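Local coordinates for two-domain protein containing predicted PHP-like metal-dependent phosphoesterase (Bacteroides vulgatus ATCC 8482, PDB 3E38), which is probably a metal-dependent phosphoesterase whose PHP-like domain binds three zinc ions and is joined to an Ig-like domain, at residues L243-F254 and N328-Y339. Residues are numbered along the deposited sequence; the frame is centred on the assembly and turned at random.
Sequences LIGREDLLRPFF and NFIVAPDKGLKY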
ATOM      1  N   LEU B 243       5.080  11.937  19.638  1.00 31.10           N
ATOM      2  CA  LEU B 243       5.737  13.219  19.488  1.00 31.83           C
ATOM      3  C   LEU B 243       6.158  13.532  20.897  1.00 33.92           C
ATOM      4  O   LEU B 243       5.356  13.551  21.818  1.00 33.44           O
ATOM      5  CB  LEU B 243       4.841  14.297  18.880  1.00 34.34           C
ATOM      6  CG  LEU B 243       5.560  15.605  18.529  1.00 31.49           C
ATOM      7  CD1 LEU B 243       6.451  15.401  17.290  1.00 43.24           C
ATOM      8  CD2 LEU B 243       4.568  16.707  18.274  1.00 33.90           C
ATOM      9  N   ILE B 244       7.459  13.698  21.062  1.00 35.12           N
ATOM     10  CA  ILE B 244       8.058  13.871  22.369  1.00 34.30           C
ATOM     11  C   ILE B 244       8.679  15.244  22.562  1.00 36.51           C
ATOM     12  O   ILE B 244       9.490  15.697  21.763  1.00 38.26           O
ATOM     13  CB  ILE B 244       9.134  12.791  22.551  1.00 35.00           C
ATOM     14  CG1 ILE B 244       8.522  11.419  22.207  1.00 35.68           C
ATOM     15  CG2 ILE B 244       9.738  12.857  23.980  1.00 22.64           C
ATOM     16  CD1 ILE B 244       9.450  10.431  21.545  1.00 25.83           C
ATOM     17  N   GLY B 245       8.284  15.898  23.640  1.00 34.39           N
ATOM     18  CA  GLY B 245       8.813  17.221  23.944  1.00 36.52           C
ATOM     19  C   GLY B 245       8.271  17.896  25.194  1.00 35.20           C
ATOM     20  O   GLY B 245       7.452  17.357  25.912  1.00 34.62           O
ATOM     21  N   ARG B 246       8.752  19.099  25.455  1.00 37.20           N
ATOM     22  CA  ARG B 246       8.268  19.850  26.606  1.00 37.30           C
ATOM     23  C   ARG B 246       6.850  20.344  26.355  1.00 37.25           C
ATOM     24  O   ARG B 246       6.452  20.775  25.268  1.00 37.37           O
ATOM     25  CB  ARG B 246       9.205  20.991  27.000  1.00 39.37           C
ATOM     26  CG  ARG B 246      10.485  20.499  27.630  1.00 35.83           C
ATOM     27  CD  ARG B 246      11.334  21.617  28.235  1.00 29.77           C
ATOM     28  NE  ARG B 246      12.633  21.083  28.657  1.00 23.36           N
ATOM     29  CZ  ARG B 246      13.559  20.634  27.811  1.00 37.11           C
ATOM     30  NH1 ARG B 246      13.324  20.608  26.496  1.00 32.89           N
ATOM     31  NH2 ARG B 246      14.686  20.146  28.271  1.00 34.90           N
ATOM     32  N   GLU B 247       6.091  20.216  27.413  1.00 36.66           N
ATOM     33  CA  GLU B 247       4.693  20.597  27.435  1.00 36.58           C
ATOM     34  C   GLU B 247       4.442  22.004  26.921  1.00 33.44           C
ATOM     35  O   GLU B 247       3.438  22.273  26.280  1.00 30.77           O
ATOM     36  CB  GLU B 247       4.176  20.528  28.869  1.00 35.61           C
ATOM     37  CG  GLU B 247       2.804  21.087  28.955  1.00 43.49           C
ATOM     38  CD  GLU B 247       2.300  21.152  30.343  1.00 49.80           C
ATOM     39  OE1 GLU B 247       3.098  20.941  31.277  1.00 58.15           O
ATOM     40  OE2 GLU B 247       1.104  21.426  30.497  1.00 64.97           O
ATOM     41  N   ASP B 248       5.358  22.899  27.262  1.00 31.08           N
ATOM     42  CA  ASP B 248       5.245  24.309  26.887  1.00 32.33           C
ATOM     43  C   ASP B 248       5.370  24.482  25.384  1.00 32.44           C
ATOM     44  O   ASP B 248       5.101  25.528  24.835  1.00 34.31           O
ATOM     45  CB  ASP B 248       6.278  25.171  27.595  1.00 33.80           C
ATOM     46  CG  ASP B 248       7.690  24.862  27.153  1.00 39.26           C
ATOM     47  OD1 ASP B 248       7.884  24.241  26.077  1.00 56.86           O
ATOM     48  OD2 ASP B 248       8.601  25.243  27.881  1.00 35.44           O
ATOM     49  N   LEU B 249       5.786  23.418  24.738  1.00 34.19           N
ATOM     50  CA  LEU B 249       5.905  23.387  23.290  1.00 34.04           C
ATOM     51  C   LEU B 249       4.800  22.513  22.685  1.00 35.71           C
ATOM     52  O   LEU B 249       4.188  22.889  21.681  1.00 36.68           O
ATOM     53  CB  LEU B 249       7.278  22.879  22.863  1.00 33.38           C
ATOM     54  CG  LEU B 249       8.446  23.866  22.941  1.00 33.80           C
ATOM     55  CD1 LEU B 249       9.694  23.179  22.463  1.00 25.04           C
ATOM     56  CD2 LEU B 249       8.128  25.115  22.115  1.00 31.39           C
ATOM     57  N   LEU B 250       4.540  21.369  23.321  1.00 35.82           N
ATOM     58  CA  LEU B 250       3.543  20.397  22.806  1.00 36.61           C
ATOM     59  C   LEU B 250       2.129  20.932  22.946  1.00 35.83           C
ATOM     60  O   LEU B 250       1.280  20.756  22.074  1.00 34.03           O
ATOM     61  CB  LEU B 250       3.678  19.003  23.448  1.00 36.32           C
ATOM     62  CG  LEU B 250       4.419  17.986  22.552  1.00 35.52           C
ATOM     63  CD1 LEU B 250       5.700  18.526  21.903  1.00 30.44           C
ATOM     64  CD2 LEU B 250       4.666  16.649  23.308  1.00 24.55           C
ATOM     65  N   ARG B 251       1.905  21.642  24.036  1.00 33.45           N
ATOM     66  CA  ARG B 251       0.582  22.186  24.283  1.00 34.11           C
ATOM     67  C   ARG B 251       0.174  23.112  23.140  1.00 35.20           C
ATOM     68  O   ARG B 251      -0.855  22.896  22.524  1.00 37.46           O
ATOM     69  CB  ARG B 251       0.495  22.927  25.629  1.00 34.89           C
ATOM     70  CG  ARG B 251      -0.809  23.673  25.834  1.00 30.09           C
ATOM     71  CD  ARG B 251      -0.892  24.209  27.278  1.00 29.13           C
ATOM     72  NE  ARG B 251      -0.578  23.127  28.211  1.00 39.39           N
ATOM     73  CZ  ARG B 251      -1.432  22.145  28.524  1.00 35.90           C
ATOM     74  NH1 ARG B 251      -2.639  22.146  27.994  1.00 37.84           N
ATOM     75  NH2 ARG B 251      -1.092  21.166  29.364  1.00 34.57           N
ATOM     76  N   PRO B 252       0.978  24.151  22.854  1.00 33.69           N
ATOM     77  CA  PRO B 252       0.560  25.029  21.772  1.00 33.72           C
ATOM     78  C   PRO B 252       0.562  24.378  20.406  1.00 33.23           C
ATOM     79  O   PRO B 252      -0.109  24.865  19.490  1.00 34.91           O
ATOM     80  CB  PRO B 252       1.620  26.149  21.788  1.00 34.17           C
ATOM     81  CG  PRO B 252       2.762  25.613  22.605  1.00 35.64           C
ATOM     82  CD  PRO B 252       2.075  24.746  23.630  1.00 34.14           C
ATOM     83  N   PHE B 253       1.318  23.295  20.288  1.00 33.65           N
ATOM     84  CA  PHE B 253       1.470  22.565  18.981  1.00 31.35           C
ATOM     85  C   PHE B 253       0.191  21.795  18.738  1.00 28.83           C
ATOM     86  O   PHE B 253      -0.392  21.810  17.658  1.00 28.10           O
ATOM     87  CB  PHE B 253       2.713  21.660  19.001  1.00 30.55           C
ATOM     88  CG  PHE B 253       3.011  20.977  17.702  1.00 34.31           C
ATOM     89  CD1 PHE B 253       3.573  21.678  16.637  1.00 34.17           C
ATOM     90  CD2 PHE B 253       2.768  19.621  17.541  1.00 36.43           C
ATOM     91  CE1 PHE B 253       3.860  21.047  15.428  1.00 38.01           C
ATOM     92  CE2 PHE B 253       3.051  18.987  16.323  1.00 42.43           C
ATOM     93  CZ  PHE B 253       3.598  19.710  15.268  1.00 33.71           C
ATOM     94  N   PHE B 254      -0.297  21.187  19.801  1.00 31.40           N
ATOM     95  CA  PHE B 254      -1.530  20.414  19.714  1.00 30.74           C
ATOM     96  C   PHE B 254      -2.660  21.306  19.328  1.00 30.42           C
ATOM     97  O   PHE B 254      -3.523  20.939  18.571  1.00 29.26           O
ATOM     98  CB  PHE B 254      -1.889  19.740  21.030  1.00 31.50           C
ATOM     99  CG  PHE B 254      -3.199  18.988  20.969  1.00 34.77           C
ATOM    100  CD1 PHE B 254      -3.290  17.793  20.278  1.00 27.82           C
ATOM    101  CD2 PHE B 254      -4.338  19.474  21.604  1.00 39.01           C
ATOM    102  CE1 PHE B 254      -4.484  17.093  20.215  1.00 30.31           C
ATOM    103  CE2 PHE B 254      -5.552  18.755  21.538  1.00 33.06           C
ATOM    104  CZ  PHE B 254      -5.612  17.579  20.860  1.00 34.54           C
ATOM    105  N   ASN B 328      -0.290  10.311  23.011  1.00 28.43           N
ATOM    106  CA  ASN B 328       0.902  10.124  22.184  1.00 30.23           C
ATOM    107  C   ASN B 328       1.740  11.401  22.048  1.00 30.86           C
ATOM    108  O   ASN B 328       2.663  11.471  21.264  1.00 34.77           O
ATOM    109  CB  ASN B 328       0.563   9.526  20.807  1.00 28.13           C
ATOM    110  CG  ASN B 328      -0.329  10.396  19.978  1.00 26.76           C
ATOM    111  OD1 ASN B 328      -1.256  10.972  20.496  1.00 27.65           O
ATOM    112  ND2 ASN B 328      -0.111  10.415  18.637  1.00 32.53           N
ATOM    113  N   PHE B 329       1.368  12.413  22.815  1.00 31.63           N
ATOM    114  CA  PHE B 329       2.149  13.666  22.934  1.00 29.65           C
ATOM    115  C   PHE B 329       2.825  13.595  24.277  1.00 32.79           C
ATOM    116  O   PHE B 329       2.298  14.071  25.297  1.00 32.65           O
ATOM    117  CB  PHE B 329       1.282  14.902  22.829  1.00 30.36           C
ATOM    118  CG  PHE B 329       1.081  15.383  21.394  1.00 32.01           C
ATOM    119  CD1 PHE B 329       1.161  14.501  20.337  1.00 21.33           C
ATOM    120  CD2 PHE B 329       0.789  16.711  21.132  1.00 36.32           C
ATOM    121  CE1 PHE B 329       0.971  14.939  19.053  1.00 33.68           C
ATOM    122  CE2 PHE B 329       0.601  17.156  19.840  1.00 35.86           C
ATOM    123  CZ  PHE B 329       0.685  16.274  18.805  1.00 33.43           C
ATOM    124  N   ILE B 330       4.015  12.998  24.259  1.00 33.66           N
ATOM    125  CA  ILE B 330       4.764  12.695  25.488  1.00 34.23           C
ATOM    126  C   ILE B 330       5.522  13.884  26.043  1.00 35.85           C
ATOM    127  O   ILE B 330       6.455  14.383  25.415  1.00 32.68           O
ATOM    128  CB  ILE B 330       5.728  11.543  25.283  1.00 33.76           C
ATOM    129  CG1 ILE B 330       5.002  10.336  24.651  1.00 31.62           C
ATOM    130  CG2 ILE B 330       6.374  11.200  26.628  1.00 33.98           C
ATOM    131  CD1 ILE B 330       3.835   9.743  25.515  1.00 22.61           C
ATOM    132  N   VAL B 331       5.114  14.298  27.246  1.00 32.80           N
ATOM    133  CA  VAL B 331       5.667  15.481  27.901  1.00 31.38           C
ATOM    134  C   VAL B 331       6.644  15.098  29.026  1.00 35.78           C
ATOM    135  O   VAL B 331       7.454  15.899  29.517  1.00 38.38           O
ATOM    136  CB  VAL B 331       4.509  16.446  28.376  1.00 33.08           C
ATOM    137  CG1 VAL B 331       3.593  16.837  27.165  1.00 28.63           C
ATOM    138  CG2 VAL B 331       3.672  15.868  29.582  1.00 24.76           C
ATOM    139  N   ALA B 332       6.546  13.839  29.394  1.00 36.38           N
ATOM    140  CA  ALA B 332       7.396  13.189  30.397  1.00 36.60           C
ATOM    141  C   ALA B 332       7.288  11.674  30.196  1.00 35.96           C
ATOM    142  O   ALA B 332       6.318  11.194  29.614  1.00 37.22           O
ATOM    143  CB  ALA B 332       6.990  13.566  31.843  1.00 34.19           C
ATOM    144  N   PRO B 333       8.286  10.917  30.647  1.00 34.49           N
ATOM    145  CA  PRO B 333       8.097   9.485  30.536  1.00 34.00           C
ATOM    146  C   PRO B 333       6.719   9.065  31.027  1.00 35.72           C
ATOM    147  O   PRO B 333       6.265   9.483  32.102  1.00 30.43           O
ATOM    148  CB  PRO B 333       9.163   8.914  31.502  1.00 33.25           C
ATOM    149  CG  PRO B 333      10.175   9.937  31.629  1.00 31.88           C
ATOM    150  CD  PRO B 333       9.442  11.261  31.492  1.00 35.62           C
ATOM    151  N   ASP B 334       6.049   8.255  30.230  1.00 35.10           N
ATOM    152  CA  ASP B 334       4.775   7.687  30.656  1.00 37.83           C
ATOM    153  C   ASP B 334       3.729   8.717  30.979  1.00 35.40           C
ATOM    154  O   ASP B 334       2.750   8.408  31.650  1.00 34.14           O
ATOM    155  CB  ASP B 334       4.965   6.808  31.916  1.00 37.30           C
ATOM    156  CG  ASP B 334       5.634   5.473  31.604  1.00 46.68           C
ATOM    157  OD1 ASP B 334       5.370   4.896  30.512  1.00 57.84           O
ATOM    158  OD2 ASP B 334       6.414   4.993  32.457  1.00 57.62           O
ATOM    159  N   LYS B 335       3.948   9.935  30.528  1.00 34.24           N
ATOM    160  CA  LYS B 335       2.981  11.008  30.783  1.00 34.04           C
ATOM    161  C   LYS B 335       2.686  11.763  29.507  1.00 34.26           C
ATOM    162  O   LYS B 335       3.571  12.375  28.926  1.00 34.98           O
ATOM    163  CB  LYS B 335       3.474  11.981  31.897  1.00 31.04           C
ATOM    164  CG  LYS B 335       3.289  11.453  33.332  1.00 40.10           C
ATOM    165  CD  LYS B 335       3.768  12.453  34.406  1.00 44.49           C
ATOM    166  N   GLY B 336       1.428  11.694  29.084  1.00 34.95           N
ATOM    167  CA  GLY B 336       0.929  12.421  27.895  1.00 34.20           C
ATOM    168  C   GLY B 336       0.371  13.803  28.229  1.00 33.98           C
ATOM    169  O   GLY B 336       0.046  14.120  29.372  1.00 33.02           O
ATOM    170  N   LEU B 337       0.310  14.637  27.207  1.00 32.72           N
ATOM    171  CA  LEU B 337      -0.200  16.007  27.329  1.00 32.71           C
ATOM    172  C   LEU B 337      -1.626  16.058  27.837  1.00 33.51           C
ATOM    173  O   LEU B 337      -2.482  15.340  27.364  1.00 33.02           O
ATOM    174  CB  LEU B 337      -0.153  16.699  25.960  1.00 31.60           C
ATOM    175  CG  LEU B 337      -0.792  18.077  25.852  1.00 31.71           C
ATOM    176  CD1 LEU B 337      -0.037  19.099  26.736  1.00 22.23           C
ATOM    177  CD2 LEU B 337      -0.884  18.509  24.373  1.00 21.65           C
ATOM    178  N   LYS B 338      -1.866  16.939  28.797  1.00 34.18           N
ATOM    179  CA  LYS B 338      -3.204  17.174  29.329  1.00 34.62           C
ATOM    180  C   LYS B 338      -3.823  18.394  28.664  1.00 33.04           C
ATOM    181  O   LYS B 338      -3.227  19.449  28.529  1.00 32.88           O
ATOM    182  CB  LYS B 338      -3.178  17.354  30.848  1.00 36.47           C
ATOM    183  CG  LYS B 338      -2.459  16.206  31.573  1.00 43.73           C
ATOM    184  CD  LYS B 338      -3.024  14.837  31.204  1.00 46.58           C
ATOM    185  CE  LYS B 338      -2.288  13.688  31.944  1.00 53.60           C
ATOM    186  NZ  LYS B 338      -0.852  13.433  31.494  1.00 42.60           N
ATOM    187  N   TYR B 339      -5.054  18.234  28.254  1.00 33.94           N
ATOM    188  CA  TYR B 339      -5.743  19.284  27.534  1.00 34.47           C
ATOM    189  C   TYR B 339      -7.169  19.361  27.946  1.00 34.27           C
ATOM    190  O   TYR B 339      -7.778  18.380  28.350  1.00 34.40           O
ATOM    191  CB  TYR B 339      -5.665  19.011  26.015  1.00 35.63           C
ATOM    192  CG  TYR B 339      -5.815  20.240  25.164  1.00 38.24           C
ATOM    193  CD1 TYR B 339      -7.067  20.709  24.772  1.00 42.74           C
ATOM    194  CD2 TYR B 339      -4.686  20.951  24.764  1.00 44.07           C
ATOM    195  CE1 TYR B 339      -7.182  21.859  23.985  1.00 50.50           C
ATOM    196  CE2 TYR B 339      -4.783  22.100  23.991  1.00 40.73           C
ATOM    197  CZ  TYR B 339      -6.020  22.554  23.599  1.00 52.42           C
ATOM    198  OH  TYR B 339      -6.074  23.692  22.808  1.00 53.37           O
TER
HETATM  199  O   HOH W   1       0.327  18.262  30.323  1.00 36.12           O
HETATM  200  O   HOH W   2       7.194  18.768  29.608  1.00 37.04           O
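The backbone O of Lys338 is gripped by both terminal nitrogens of Arg251, at 2.8 Å from NH1 and 2.9 Å from NH2, a bifurcated end-on hold in which the oxygen sits tilted from the guanidinium plane. A bend at chi3 (-50°) swings the guanidinium back along helix 247-254, where NH2 also forms a salt bridge with OE2 of Glu247, one turn earlier, while CD1 of Leu337 lies over one face of the group. With an alanine in place of Arg251, Lys338 O and the Glu247 carboxylate would probably both lose their shared partner, and Leu337 CD1 its flat cover. The two domains also meet through parallel strand pairing: Leu243 N donates to Asn328 O, and Gly245 N to Ile330 O at 3.0 Å, while Leu243 O accepts from Ile330 N. Strand 242-244, at the edge of the phosphoesterase-domain sheet, is thereby joined to strand 330-332 of the Ig-like sandwich, away from the zinc ions. Leu243 CD2 lies over the Phe329 ring, 4.2 Å from its centroid, in a CH-pi contact. With CG anti to the backbone nitrogen (chi1 177°), the Phe254 ring is carried out between Phe329 and Tyr339 and presents its edge to both faces: edge-to-face against Tyr339, tilted from the perpendicular, with centroids 4.9 Å apart, and offset against Phe329, with planes at 85°. From the helix, Leu250 CD2 packs against Phe329 CB at 3.8 Å and also touches Val331 CG1.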